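Local coordinates for Alpha/beta hydrolase fold-3 domain protein (Sulfolobus islandicus, PDB 5LK6), which probably hydrolyses carboxylic ester bonds, as expected of a thermostable archaeal lipase or carboxylesterase with the alpha/beta hydrolase fold, at residues 5-10 with 270-275; 9-14 with 195-200; 29-34 with 276-281; 201-206 with 244-249. All blocks are in the same frame, centred on the assembly; numbering follows the deposited sequence.

Contact 1 (5-10 with 270-275); sequences PRIKEL and NNVIHG
Ile7 is the residue of helix 5-12 that meets 270-275, and it touches Asn271, Val272 and Ile273. Just before it, Pro5 and Arg6 face the second subunit: Pro5 packs on Leu258 of that subunit, and Arg6 NH1 bonds to its Gly261 O. The side chain of Ile7 then splits between two targets. Its CG1 arm stands anti to the carbonyl carbon (chi1 -57°) and is fully extended, carrying Ile7 CD1 to 3.6 Å from Val272 CG1. The same Ile7 CD1 lies 3.6 Å from Asn271 O. The strand 272-273 leads into His274, the likely histidine of the Ser-His-Asp triad of this alpha/beta hydrolase fold. The other branch, Ile7 CG2, sits 4.0 Å from Ile273 CG2 and also meets Ile273 CG1. Here the two isoleucine side chains lie side by side but antiparallel. One turn on, Leu10 N bonds back to Arg6 O at 3.0 Å within the helix.

Contact 2 (9-14 with 195-200); sequences ELLESG and GFFLTR
Leu11 holds CG anti to its carbonyl carbon (chi1 -60°) with an extended end, which sends both methyls from helix 5-12 to the loop 195-200. Phe197 turns CG anti to its own nitrogen (chi1 -173°), and its side chain crosses that of Leu11 at about a right angle. The two methyls of Leu11 divide the work. Leu11 CD1 lies against the backbone, 3.4 Å from Gly195 O and 4.3 Å from Phe196 CA. Leu11 CD2 rests on the root of the phenylalanine, 4.0 Å from Phe197 CB, and comes to the ring obliquely. The loop makes a gamma turn at Phe197, with Leu198 N bonded to Phe196 O at 2.8 Å. Phe196 turns its CB from the helix, and its ring meets those of Tyr192 and Tyr243. Phe15, just past the helix, meets the Phe197 ring. The helix ends after Glu12, and Ser13 OG bonds to Leu10 O at 2.9 Å. The contact thus ties the N-terminal helix to the loop leading into helix 200-210, near the probable triad. Its chemistry is that of methyls against backbone and a benzyl carbon, so shape and the hydrophobic effect hold it, not directed polar bonds.

Contact 3 (29-34 with 276-281); sequences KIFRQL and FLSFFP
Phe279 meets both Leu34 and Phe31 of helix 24-36 with the outer end of its ring. Phe279 CE1 lies 3.9 Å from Leu34 CB, and the methylene comes to the ring obliquely. Phe279 CZ lies 4.1 Å from Phe31 CE1. The two phenylalanine side chains cross at a slant. Ser278 adds a second touch on Phe31, where Ser278 OG sits at the ring edge, near the ring plane, 4.3 Å from Phe31 CZ. Phe31 gets there with CG anti to its backbone nitrogen (chi1 173°), which carries its ring end closer to 276-281.

A water spans the backbones beside the rings. Its oxygen lies 2.7 Å from Ser278 O and 3.0 Å from Leu34 O, within hydrogen-bonding distance of both.

Farther out, Ser278 CB lies over one face of the Phe279 ring, 3.9 Å above its plane. The ring of Phe15 meets Phe279 edge-to-face. Phe279 N bonds to Phe276 O, which holds the turn that carries these side chains. Leu277 N bonds to Tyr177 OH, and Leu277 packs on helix 285-302. The contact therefore joins an N-terminal helix to the segment that follows the probable catalytic His274. Apolar packing carries the contact, while the water lies between two carbonyl oxygens, which as acceptors cannot bond each other.

Contact 4 (201-206 with 244-249); sequences EHIEWF and DPLRDQ
Ile203 of helix 200-210 packs on Pro245 and Leu246, in the Asx turn just before helix 247-259, beside the probable catalytic site of this alpha/beta hydrolase. Asp244, which starts the turn, is the likely acid of the Ser-His-Asp triad. It lies past the end of strand 236-241, and its OD2 is hydrogen-bonded to His274 ND1. Ile203 has CG1 anti to the carbonyl carbon (chi1 -67°), and with a nearly extended chi2 (154°) this carries CD1 out to 244-249. Ile203 CD1 lies 3.8 Å from Leu246 CD2, where the two side chains lie alongside, running in opposite senses. The same Ile203 CD1 comes to 4.1 Å from Pro245 CG, meeting the pyrrolidine at a slant. Pro245 also touches Met189 of helix 187-191, and Leu246 touches His274. The contact thus joins the helix 200-210 to the loop that carries the triad acid. A type I turn runs from Asp244 to Arg247, closed by Arg247 N to Asp244 O at 2.9 Å. Arg247 NE and NH2 both bond to Asp248 OD1, in a salt bridge between neighbours in the chain. Within the turn, Leu246 N donates to Asp244 OD1 at 2.8 Å, reaching it from above the carboxylate plane.

Overall arrangement
The four contacts lie around the probable Ser-His-Asp site. Contacts 1 and 2 both use helix 5-12, and their centres are 8 Å apart. Contact 3 brings in the next helix, 24-36, about 14 Å from contact 1 between centres; its second segment directly follows that of contact 1. Contact 4 lies wholly within the sequence spanned by contact 1, yet the pair of His274 and Asp244 joins the two. Phe197 links contact 2 to Phe279 of contact 3. Contacts 3 and 4 do not touch. The N-terminal helices and helix 200-210 thus pack against, or next to, the loops that carry the likely catalytic histidine and aspartate.

Contact 1 (5-10 with 270-275)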
loop_
_atom_site.group_PDB
_atom_site.type_symbol
_atom_site.label_atom_id
_atom_site.label_comp_id
_atom_site.label_asym_id
_atom_site.label_seq_id
_atom_site.Cartn_x
_atom_site.Cartn_y
_atom_site.Cartn_z
ATOM N N PRO A 5 13.353 9.317 9.518
ATOM C CA PRO A 5 13.844 10.161 10.633
ATOM C C PRO A 5 12.880 10.386 11.787
ATOM O O PRO A 5 13.323 10.368 12.912
ATOM C CB PRO A 5 14.154 11.488 9.933
ATOM C CG PRO A 5 14.748 10.994 8.621
ATOM C CD PRO A 5 13.904 9.798 8.223
ATOM N N ARG A 6 11.594 10.582 11.513
ATOM C CA ARG A 6 10.613 10.823 12.575
ATOM C C ARG A 6 10.647 9.626 13.574
ATOM O O ARG A 6 10.432 9.791 14.772
ATOM C CB ARG A 6 9.203 11.004 11.977
ATOM C CG ARG A 6 8.848 12.372 11.385
ATOM C CD ARG A 6 8.028 12.394 10.047
ATOM N NE ARG A 6 8.944 12.452 8.876
ATOM C CZ ARG A 6 9.150 13.481 8.019
ATOM N NH1 ARG A 6 8.430 14.629 8.093
ATOM N NH2 ARG A 6 10.121 13.349 7.044
ATOM N N ILE A 7 10.883 8.423 13.057
ATOM C CA ILE A 7 10.828 7.198 13.849
ATOM C C ILE A 7 12.149 6.996 14.604
ATOM O O ILE A 7 12.137 6.527 15.725
ATOM C CB ILE A 7 10.468 5.968 12.970
ATOM C CG1 ILE A 7 9.106 6.189 12.243
ATOM C CG2 ILE A 7 10.485 4.683 13.802
ATOM C CD1 ILE A 7 8.716 5.069 11.284
ATOM N N LYS A 8 13.276 7.382 14.021
ATOM C CA LYS A 8 14.541 7.423 14.755
ATOM C C LYS A 8 14.468 8.399 15.950
ATOM O O LYS A 8 14.853 8.032 17.033
ATOM C CB LYS A 8 15.737 7.743 13.837
ATOM C CG LYS A 8 17.038 7.111 14.311
ATOM C CD LYS A 8 18.225 7.331 13.363
ATOM C CE LYS A 8 19.099 8.508 13.840
ATOM N NZ LYS A 8 20.094 9.070 12.870
ATOM N N GLU A 9 13.968 9.618 15.743
ATOM C CA GLU A 9 13.716 10.603 16.804
ATOM C C GLU A 9 12.854 9.899 17.868
ATOM O O GLU A 9 13.137 9.988 19.063
ATOM C CB GLU A 9 12.948 11.842 16.284
ATOM C CG GLU A 9 13.487 13.244 16.618
ATOM C CD GLU A 9 14.113 13.994 15.391
ATOM O OE1 GLU A 9 15.284 14.436 15.538
ATOM O OE2 GLU A 9 13.480 14.147 14.282
ATOM N N LEU A 10 11.815 9.196 17.422
ATOM C CA LEU A 10 10.889 8.568 18.334
ATOM C C LEU A 10 11.576 7.494 19.177
ATOM O O LEU A 10 11.476 7.505 20.412
ATOM C CB LEU A 10 9.737 7.953 17.581
ATOM C CG LEU A 10 8.571 7.623 18.463
ATOM C CD1 LEU A 10 7.993 8.923 19.007
ATOM C CD2 LEU A 10 7.552 6.825 17.661
ATOM N N ASN A 270 7.990 0.567 3.489
ATOM C CA ASN A 270 9.358 1.045 3.744
ATOM C C ASN A 270 9.570 2.077 4.887
ATOM O O ASN A 270 8.661 2.839 5.244
ATOM C CB ASN A 270 9.946 1.571 2.476
ATOM C CG ASN A 270 10.054 0.490 1.423
ATOM O OD1 ASN A 270 10.401 -0.655 1.742
ATOM N ND2 ASN A 270 9.719 0.827 0.174
ATOM N N ASN A 271 10.784 2.070 5.438
ATOM C CA ASN A 271 11.224 3.069 6.393
ATOM C C ASN A 271 10.547 3.005 7.804
ATOM O O ASN A 271 10.767 3.919 8.596
ATOM C CB ASN A 271 11.053 4.479 5.812
ATOM C CG ASN A 271 11.403 4.565 4.325
ATOM O OD1 ASN A 271 10.549 4.810 3.443
ATOM N ND2 ASN A 271 12.655 4.363 4.044
ATOM N N VAL A 272 9.758 1.956 8.098
ATOM C CA VAL A 272 9.009 1.873 9.346
ATOM C C VAL A 272 9.238 0.579 10.092
ATOM O O VAL A 272 9.910 -0.376 9.613
ATOM C CB VAL A 272 7.482 2.050 9.153
ATOM C CG1 VAL A 272 7.167 3.389 8.485
ATOM C CG2 VAL A 272 6.879 0.883 8.398
ATOM N N ILE A 273 8.673 0.557 11.286
ATOM C CA ILE A 273 8.913 -0.493 12.253
ATOM C C ILE A 273 7.663 -1.322 12.485
ATOM O O ILE A 273 6.560 -0.965 12.099
ATOM C CB ILE A 273 9.370 0.092 13.584
ATOM C CG1 ILE A 273 8.437 1.199 14.081
ATOM C CG2 ILE A 273 10.764 0.666 13.432
ATOM C CD1 ILE A 273 8.502 1.430 15.565
ATOM N N HIS A 274 7.873 -2.463 13.090
ATOM C CA HIS A 274 6.761 -3.285 13.529
ATOM C C HIS A 274 5.783 -2.497 14.371
ATOM O O HIS A 274 6.172 -1.678 15.128
ATOM C CB HIS A 274 7.298 -4.427 14.380
ATOM C CG HIS A 274 6.318 -5.527 14.580
ATOM N ND1 HIS A 274 6.078 -6.487 13.621
ATOM C CD2 HIS A 274 5.520 -5.822 15.624
ATOM C CE1 HIS A 274 5.191 -7.340 14.077
ATOM N NE2 HIS A 274 4.834 -6.959 15.290
ATOM N N GLY A 275 4.505 -2.777 14.252
ATOM C CA GLY A 275 3.479 -2.161 15.116
ATOM C C GLY A 275 3.035 -0.750 14.731
ATOM O O GLY A 275 2.267 -0.143 15.467
#

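Contact 2 (9-14 with 195-200)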
loop_
_atom_site.group_PDB
_atom_site.type_symbol
_atom_site.label_atom_id
_atom_site.label_comp_id
_atom_site.label_asym_id
_atom_site.label_seq_id
_atom_site.Cartn_x
_atom_site.Cartn_y
_atom_site.Cartn_z
ATOM N N GLU A 9 13.968 9.618 15.743
ATOM C CA GLU A 9 13.716 10.603 16.804
ATOM C C GLU A 9 12.854 9.899 17.868
ATOM O O GLU A 9 13.137 9.988 19.063
ATOM C CB GLU A 9 12.948 11.842 16.284
ATOM C CG GLU A 9 13.487 13.244 16.618
ATOM C CD GLU A 9 14.113 13.994 15.391
ATOM O OE1 GLU A 9 15.284 14.436 15.538
ATOM O OE2 GLU A 9 13.480 14.147 14.282
ATOM N N LEU A 10 11.815 9.196 17.422
ATOM C CA LEU A 10 10.889 8.568 18.334
ATOM C C LEU A 10 11.576 7.494 19.177
ATOM O O LEU A 10 11.476 7.505 20.412
ATOM C CB LEU A 10 9.737 7.953 17.581
ATOM C CG LEU A 10 8.571 7.623 18.463
ATOM C CD1 LEU A 10 7.993 8.923 19.007
ATOM C CD2 LEU A 10 7.552 6.825 17.661
ATOM N N LEU A 11 12.320 6.600 18.543
ATOM C CA LEU A 11 13.009 5.579 19.322
ATOM C C LEU A 11 14.077 6.173 20.257
ATOM O O LEU A 11 14.268 5.684 21.386
ATOM C CB LEU A 11 13.618 4.510 18.415
ATOM C CG LEU A 11 12.651 3.740 17.517
ATOM C CD1 LEU A 11 13.481 2.862 16.617
ATOM C CD2 LEU A 11 11.695 2.914 18.336
ATOM N N GLU A 12 14.762 7.212 19.789
ATOM C CA GLU A 12 15.879 7.777 20.549
ATOM C C GLU A 12 15.367 8.477 21.783
ATOM O O GLU A 12 16.057 8.535 22.754
ATOM C CB GLU A 12 16.801 8.683 19.699
ATOM C CG GLU A 12 18.001 7.909 19.138
ATOM C CD GLU A 12 18.599 8.467 17.833
ATOM O OE1 GLU A 12 18.270 9.640 17.431
ATOM O OE2 GLU A 12 19.413 7.696 17.209
ATOM N N SER A 13 14.116 8.902 21.793
ATOM C CA SER A 13 13.556 9.507 22.975
ATOM C C SER A 13 12.888 8.498 23.915
ATOM O O SER A 13 12.023 8.891 24.688
ATOM C CB SER A 13 12.534 10.541 22.541
ATOM O OG SER A 13 11.371 9.849 22.154
ATOM N N GLY A 14 13.238 7.206 23.830
ATOM C CA GLY A 14 12.708 6.175 24.749
ATOM C C GLY A 14 11.302 5.607 24.554
ATOM O O GLY A 14 10.744 4.952 25.468
ATOM N N GLY A 195 16.904 -2.898 18.540
ATOM C CA GLY A 195 16.807 -1.474 18.263
ATOM C C GLY A 195 15.670 -0.986 17.360
ATOM O O GLY A 195 15.622 0.197 17.061
ATOM N N PHE A 196 14.757 -1.852 16.940
ATOM C CA PHE A 196 13.647 -1.409 16.108
ATOM C C PHE A 196 12.300 -1.741 16.734
ATOM O O PHE A 196 11.373 -2.180 16.078
ATOM C CB PHE A 196 13.793 -2.037 14.710
ATOM C CG PHE A 196 15.040 -1.604 13.965
ATOM C CD1 PHE A 196 16.202 -2.298 14.091
ATOM C CD2 PHE A 196 15.035 -0.494 13.183
ATOM C CE1 PHE A 196 17.350 -1.939 13.391
ATOM C CE2 PHE A 196 16.175 -0.130 12.481
ATOM C CZ PHE A 196 17.350 -0.841 12.587
ATOM N N PHE A 197 12.221 -1.530 18.033
ATOM C CA PHE A 197 11.007 -1.529 18.785
ATOM C C PHE A 197 10.560 -2.940 19.125
ATOM O O PHE A 197 10.381 -3.240 20.282
ATOM C CB PHE A 197 9.936 -0.679 18.115
ATOM C CG PHE A 197 8.679 -0.512 18.947
ATOM C CD1 PHE A 197 8.629 0.402 19.990
ATOM C CD2 PHE A 197 7.538 -1.271 18.673
ATOM C CE1 PHE A 197 7.481 0.546 20.731
ATOM C CE2 PHE A 197 6.395 -1.125 19.436
ATOM C CZ PHE A 197 6.371 -0.235 20.473
ATOM N N LEU A 198 10.327 -3.793 18.147
ATOM C CA LEU A 198 10.153 -5.211 18.390
ATOM C C LEU A 198 11.547 -5.843 18.236
ATOM O O LEU A 198 12.214 -5.640 17.222
ATOM C CB LEU A 198 9.112 -5.847 17.452
ATOM C CG LEU A 198 9.009 -7.375 17.493
ATOM C CD1 LEU A 198 8.434 -7.822 18.822
ATOM C CD2 LEU A 198 8.193 -7.954 16.347
ATOM N N THR A 199 11.964 -6.593 19.264
ATOM C CA THR A 199 13.269 -7.248 19.338
ATOM C C THR A 199 13.164 -8.735 19.392
ATOM O O THR A 199 12.126 -9.278 19.764
ATOM C CB THR A 199 14.055 -6.820 20.604
ATOM O OG1 THR A 199 13.467 -7.350 21.809
ATOM C CG2 THR A 199 14.114 -5.351 20.678
ATOM N N ARG A 200 14.261 -9.389 19.050
ATOM C CA ARG A 200 14.330 -10.829 19.136
ATOM C C ARG A 200 14.032 -11.270 20.595
ATOM O O ARG A 200 13.298 -12.229 20.795
ATOM C CB ARG A 200 15.686 -11.350 18.665
ATOM C CG ARG A 200 15.719 -12.787 18.144
ATOM C CD ARG A 200 17.108 -13.348 18.380
ATOM N NE ARG A 200 17.545 -14.361 17.398
ATOM C CZ ARG A 200 18.567 -14.248 16.514
ATOM N NH1 ARG A 200 19.338 -13.111 16.382
ATOM N NH2 ARG A 200 18.822 -15.323 15.740
#

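Contact 3 (29-34 with 276-281)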
loop_
_atom_site.group_PDB
_atom_site.type_symbol
_atom_site.label_atom_id
_atom_site.label_comp_id
_atom_site.label_asym_id
_atom_site.label_seq_id
_atom_site.Cartn_x
_atom_site.Cartn_y
_atom_site.Cartn_z
ATOM N N LYS A 29 0.056 -2.202 30.969
ATOM C CA LYS A 29 -0.315 -0.834 31.263
ATOM C C LYS A 29 0.428 0.059 30.264
ATOM O O LYS A 29 -0.207 0.898 29.571
ATOM C CB LYS A 29 -0.170 -0.459 32.779
ATOM C CG LYS A 29 -0.151 1.052 33.181
ATOM C CD LYS A 29 -1.099 1.524 34.343
ATOM C CE LYS A 29 -0.796 0.994 35.759
ATOM N NZ LYS A 29 0.038 1.932 36.574
ATOM N N ILE A 30 1.733 -0.143 30.123
ATOM C CA ILE A 30 2.517 0.712 29.215
ATOM C C ILE A 30 1.989 0.651 27.753
ATOM O O ILE A 30 1.883 1.705 27.108
ATOM C CB ILE A 30 4.027 0.412 29.288
ATOM C CG1 ILE A 30 4.549 0.852 30.649
ATOM C CG2 ILE A 30 4.782 1.123 28.155
ATOM C CD1 ILE A 30 5.952 0.374 30.939
ATOM N N PHE A 31 1.610 -0.542 27.257
ATOM C CA PHE A 31 1.105 -0.609 25.898
ATOM C C PHE A 31 -0.283 0.054 25.774
ATOM O O PHE A 31 -0.515 0.752 24.791
ATOM C CB PHE A 31 1.108 -2.032 25.345
ATOM C CG PHE A 31 0.453 -2.147 24.015
ATOM C CD1 PHE A 31 1.166 -1.847 22.857
ATOM C CD2 PHE A 31 -0.894 -2.456 23.926
ATOM C CE1 PHE A 31 0.555 -1.879 21.625
ATOM C CE2 PHE A 31 -1.529 -2.474 22.706
ATOM C CZ PHE A 31 -0.793 -2.202 21.554
ATOM N N ARG A 32 -1.191 -0.201 26.733
ATOM C CA ARG A 32 -2.472 0.552 26.874
ATOM C C ARG A 32 -2.283 2.057 26.763
ATOM O O ARG A 32 -3.053 2.661 26.039
ATOM C CB ARG A 32 -3.186 0.322 28.222
ATOM C CG ARG A 32 -4.308 -0.684 28.257
ATOM C CD ARG A 32 -5.398 -0.317 29.273
ATOM N NE ARG A 32 -6.390 -1.407 29.333
ATOM C CZ ARG A 32 -7.741 -1.305 29.419
ATOM N NH1 ARG A 32 -8.391 -0.116 29.453
ATOM N NH2 ARG A 32 -8.458 -2.446 29.466
ATOM N N GLN A 33 -1.310 2.635 27.493
ATOM C CA GLN A 33 -1.065 4.071 27.480
ATOM C C GLN A 33 -0.606 4.542 26.125
ATOM O O GLN A 33 -1.099 5.543 25.640
ATOM C CB GLN A 33 0.036 4.496 28.433
ATOM C CG GLN A 33 -0.394 4.791 29.855
ATOM C CD GLN A 33 0.720 4.564 30.949
ATOM O OE1 GLN A 33 1.952 4.366 30.683
ATOM N NE2 GLN A 33 0.257 4.562 32.198
ATOM N N LEU A 34 0.388 3.865 25.538
ATOM C CA LEU A 34 0.886 4.253 24.208
ATOM C C LEU A 34 -0.189 4.213 23.098
ATOM O O LEU A 34 -0.187 5.066 22.221
ATOM C CB LEU A 34 2.089 3.402 23.797
ATOM C CG LEU A 34 3.343 3.613 24.656
ATOM C CD1 LEU A 34 4.448 2.702 24.125
ATOM C CD2 LEU A 34 3.805 5.072 24.738
ATOM N N PHE A 276 3.493 -0.240 13.594
ATOM C CA PHE A 276 3.265 1.135 13.221
ATOM C C PHE A 276 1.779 1.572 13.066
ATOM O O PHE A 276 1.494 2.743 13.231
ATOM C CB PHE A 276 4.128 1.561 11.984
ATOM C CG PHE A 276 3.666 1.019 10.640
ATOM C CD1 PHE A 276 3.954 -0.276 10.244
ATOM C CD2 PHE A 276 3.020 1.847 9.734
ATOM C CE1 PHE A 276 3.554 -0.760 9.026
ATOM C CE2 PHE A 276 2.598 1.364 8.496
ATOM C CZ PHE A 276 2.864 0.046 8.145
ATOM N N LEU A 277 0.850 0.662 12.746
ATOM C CA LEU A 277 -0.573 1.021 12.701
ATOM C C LEU A 277 -1.132 1.424 14.090
ATOM O O LEU A 277 -2.017 2.252 14.155
ATOM C CB LEU A 277 -1.449 -0.100 12.117
ATOM C CG LEU A 277 -1.479 -0.181 10.588
ATOM C CD1 LEU A 277 -0.177 -0.740 10.034
ATOM C CD2 LEU A 277 -2.682 -1.013 10.128
ATOM N N SER A 278 -0.620 0.827 15.177
ATOM C CA SER A 278 -1.100 1.157 16.513
ATOM C C SER A 278 -0.730 2.622 16.870
ATOM O O SER A 278 -1.376 3.244 17.737
ATOM C CB SER A 278 -0.570 0.154 17.565
ATOM O OG SER A 278 -1.004 -1.181 17.349
ATOM N N PHE A 279 0.286 3.169 16.184
ATOM C CA PHE A 279 0.814 4.498 16.473
ATOM C C PHE A 279 0.675 5.397 15.282
ATOM O O PHE A 279 1.529 6.276 15.030
ATOM C CB PHE A 279 2.252 4.394 16.953
ATOM C CG PHE A 279 2.414 3.330 17.944
ATOM C CD1 PHE A 279 1.732 3.397 19.113
ATOM C CD2 PHE A 279 3.144 2.167 17.652
ATOM C CE1 PHE A 279 1.817 2.337 20.036
ATOM C CE2 PHE A 279 3.249 1.122 18.564
ATOM C CZ PHE A 279 2.581 1.208 19.762
ATOM N N PHE A 280 -0.465 5.249 14.614
ATOM C CA PHE A 280 -0.751 6.047 13.419
ATOM C C PHE A 280 -0.696 7.571 13.600
ATOM O O PHE A 280 -0.361 8.233 12.654
ATOM C CB PHE A 280 -2.053 5.611 12.725
ATOM C CG PHE A 280 -3.320 5.856 13.531
ATOM C CD1 PHE A 280 -3.937 7.105 13.520
ATOM C CD2 PHE A 280 -3.929 4.821 14.237
ATOM C CE1 PHE A 280 -5.119 7.314 14.243
ATOM C CE2 PHE A 280 -5.091 5.016 14.954
ATOM C CZ PHE A 280 -5.686 6.267 14.967
ATOM N N PRO A 281 -0.987 8.127 14.803
ATOM C CA PRO A 281 -0.832 9.584 14.931
ATOM C C PRO A 281 0.596 10.078 14.881
ATOM O O PRO A 281 0.826 11.172 14.428
ATOM C CB PRO A 281 -1.447 9.910 16.302
ATOM C CG PRO A 281 -2.221 8.721 16.693
ATOM C CD PRO A 281 -1.528 7.555 16.051
HETATM O O HOH W 1 -1.397 5.313 19.529
#

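Contact 4 (201-206 with 244-249)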
loop_
_atom_site.group_PDB
_atom_site.type_symbol
_atom_site.label_atom_id
_atom_site.label_comp_id
_atom_site.label_asym_id
_atom_site.label_seq_id
_atom_site.Cartn_x
_atom_site.Cartn_y
_atom_site.Cartn_z
ATOM N N GLU A 201 14.569 -10.561 21.590
ATOM C CA GLU A 201 14.295 -10.879 22.981
ATOM C C GLU A 201 12.806 -10.792 23.232
ATOM O O GLU A 201 12.285 -11.625 23.969
ATOM C CB GLU A 201 15.058 -9.976 23.963
ATOM C CG GLU A 201 16.380 -10.577 24.386
ATOM C CD GLU A 201 17.204 -9.679 25.307
ATOM O OE1 GLU A 201 16.568 -8.945 26.136
ATOM O OE2 GLU A 201 18.481 -9.752 25.177
ATOM N N HIS A 202 12.123 -9.797 22.633
ATOM C CA HIS A 202 10.695 -9.717 22.836
ATOM C C HIS A 202 10.013 -10.971 22.252
ATOM O O HIS A 202 9.152 -11.584 22.878
ATOM C CB HIS A 202 10.029 -8.519 22.231
ATOM C CG HIS A 202 10.462 -7.194 22.741
ATOM N ND1 HIS A 202 11.309 -7.010 23.817
ATOM C CD2 HIS A 202 10.175 -5.960 22.278
ATOM C CE1 HIS A 202 11.548 -5.722 23.978
ATOM N NE2 HIS A 202 10.870 -5.067 23.058
ATOM N N ILE A 203 10.379 -11.345 21.043
ATOM C CA ILE A 203 9.738 -12.491 20.411
ATOM C C ILE A 203 9.927 -13.726 21.285
ATOM O O ILE A 203 8.956 -14.457 21.523
ATOM C CB ILE A 203 10.273 -12.709 18.979
ATOM C CG1 ILE A 203 9.842 -11.523 18.069
ATOM C CG2 ILE A 203 9.752 -14.024 18.385
ATOM C CD1 ILE A 203 10.765 -11.276 16.892
ATOM N N GLU A 204 11.150 -13.927 21.791
ATOM C CA GLU A 204 11.464 -15.054 22.674
ATOM C C GLU A 204 10.646 -15.018 23.963
ATOM O O GLU A 204 10.044 -16.022 24.359
ATOM C CB GLU A 204 12.975 -15.152 22.939
ATOM C CG GLU A 204 13.701 -15.768 21.736
ATOM C CD GLU A 204 15.233 -15.595 21.668
ATOM O OE1 GLU A 204 15.849 -14.907 22.535
ATOM O OE2 GLU A 204 15.815 -16.133 20.679
ATOM N N TRP A 205 10.552 -13.841 24.574
ATOM C CA TRP A 205 9.760 -13.656 25.786
ATOM C C TRP A 205 8.267 -13.984 25.619
ATOM O O TRP A 205 7.712 -14.771 26.375
ATOM C CB TRP A 205 9.921 -12.249 26.300
ATOM C CG TRP A 205 9.284 -12.116 27.671
ATOM C CD1 TRP A 205 9.867 -12.381 28.892
ATOM C CD2 TRP A 205 7.944 -11.720 27.945
ATOM N NE1 TRP A 205 8.954 -12.170 29.899
ATOM C CE2 TRP A 205 7.773 -11.748 29.334
ATOM C CE3 TRP A 205 6.887 -11.320 27.150
ATOM C CZ2 TRP A 205 6.576 -11.395 29.934
ATOM C CZ3 TRP A 205 5.708 -10.948 27.754
ATOM C CH2 TRP A 205 5.556 -11.005 29.129
ATOM N N PHE A 206 7.659 -13.457 24.573
ATOM C CA PHE A 206 6.302 -13.844 24.252
ATOM C C PHE A 206 6.123 -15.350 24.101
ATOM O O PHE A 206 5.163 -15.906 24.568
ATOM C CB PHE A 206 5.814 -13.155 22.980
ATOM C CG PHE A 206 5.581 -11.678 23.134
ATOM C CD1 PHE A 206 4.784 -11.192 24.140
ATOM C CD2 PHE A 206 6.144 -10.762 22.220
ATOM C CE1 PHE A 206 4.581 -9.807 24.280
ATOM C CE2 PHE A 206 5.935 -9.386 22.347
ATOM C CZ PHE A 206 5.162 -8.894 23.396
ATOM N N ASP A 244 11.903 -4.528 10.469
ATOM C CA ASP A 244 11.112 -5.373 11.338
ATOM C C ASP A 244 11.671 -6.785 11.281
ATOM O O ASP A 244 11.741 -7.382 10.200
ATOM C CB ASP A 244 9.627 -5.327 10.898
ATOM C CG ASP A 244 8.702 -6.281 11.709
ATOM O OD1 ASP A 244 9.129 -7.035 12.653
ATOM O OD2 ASP A 244 7.486 -6.272 11.389
ATOM N N PRO A 245 12.049 -7.344 12.439
ATOM C CA PRO A 245 12.582 -8.721 12.377
ATOM C C PRO A 245 11.626 -9.737 11.743
ATOM O O PRO A 245 12.089 -10.756 11.198
ATOM C CB PRO A 245 12.809 -9.085 13.857
ATOM C CG PRO A 245 12.011 -8.083 14.659
ATOM C CD PRO A 245 11.964 -6.843 13.820
ATOM N N LEU A 246 10.316 -9.478 11.854
ATOM C CA LEU A 246 9.302 -10.360 11.287
ATOM C C LEU A 246 8.998 -10.128 9.794
ATOM O O LEU A 246 8.118 -10.753 9.209
ATOM C CB LEU A 246 8.017 -10.300 12.101
ATOM C CG LEU A 246 8.101 -10.730 13.561
ATOM C CD1 LEU A 246 6.722 -10.641 14.191
ATOM C CD2 LEU A 246 8.657 -12.107 13.815
ATOM N N ARG A 247 9.744 -9.256 9.152
ATOM C CA ARG A 247 9.502 -8.979 7.756
ATOM C C ARG A 247 9.590 -10.210 6.870
ATOM O O ARG A 247 8.672 -10.480 6.076
ATOM C CB ARG A 247 10.518 -7.946 7.250
ATOM C CG ARG A 247 10.190 -7.448 5.863
ATOM C CD ARG A 247 11.276 -6.546 5.438
ATOM N NE ARG A 247 12.428 -7.347 5.139
ATOM C CZ ARG A 247 13.659 -6.881 5.029
ATOM N NH1 ARG A 247 13.954 -5.611 5.270
ATOM N NH2 ARG A 247 14.608 -7.712 4.713
ATOM N N ASP A 248 10.734 -10.886 6.923
ATOM C CA ASP A 248 11.057 -11.852 5.905
ATOM C C ASP A 248 10.092 -12.993 5.994
ATOM O O ASP A 248 9.665 -13.494 4.976
ATOM C CB ASP A 248 12.513 -12.329 6.000
ATOM C CG ASP A 248 13.513 -11.289 5.460
ATOM O OD1 ASP A 248 13.111 -10.227 4.950
ATOM O OD2 ASP A 248 14.726 -11.543 5.555
ATOM N N GLN A 249 9.693 -13.363 7.201
ATOM C CA GLN A 249 8.674 -14.420 7.333
ATOM C C GLN A 249 7.247 -14.078 6.770
ATOM O O GLN A 249 6.568 -14.931 6.104
ATOM C CB GLN A 249 8.639 -14.957 8.784
ATOM C CG GLN A 249 8.046 -14.013 9.793
ATOM C CD GLN A 249 8.190 -14.584 11.186
ATOM O OE1 GLN A 249 7.222 -15.080 11.822
ATOM N NE2 GLN A 249 9.416 -14.546 11.667
#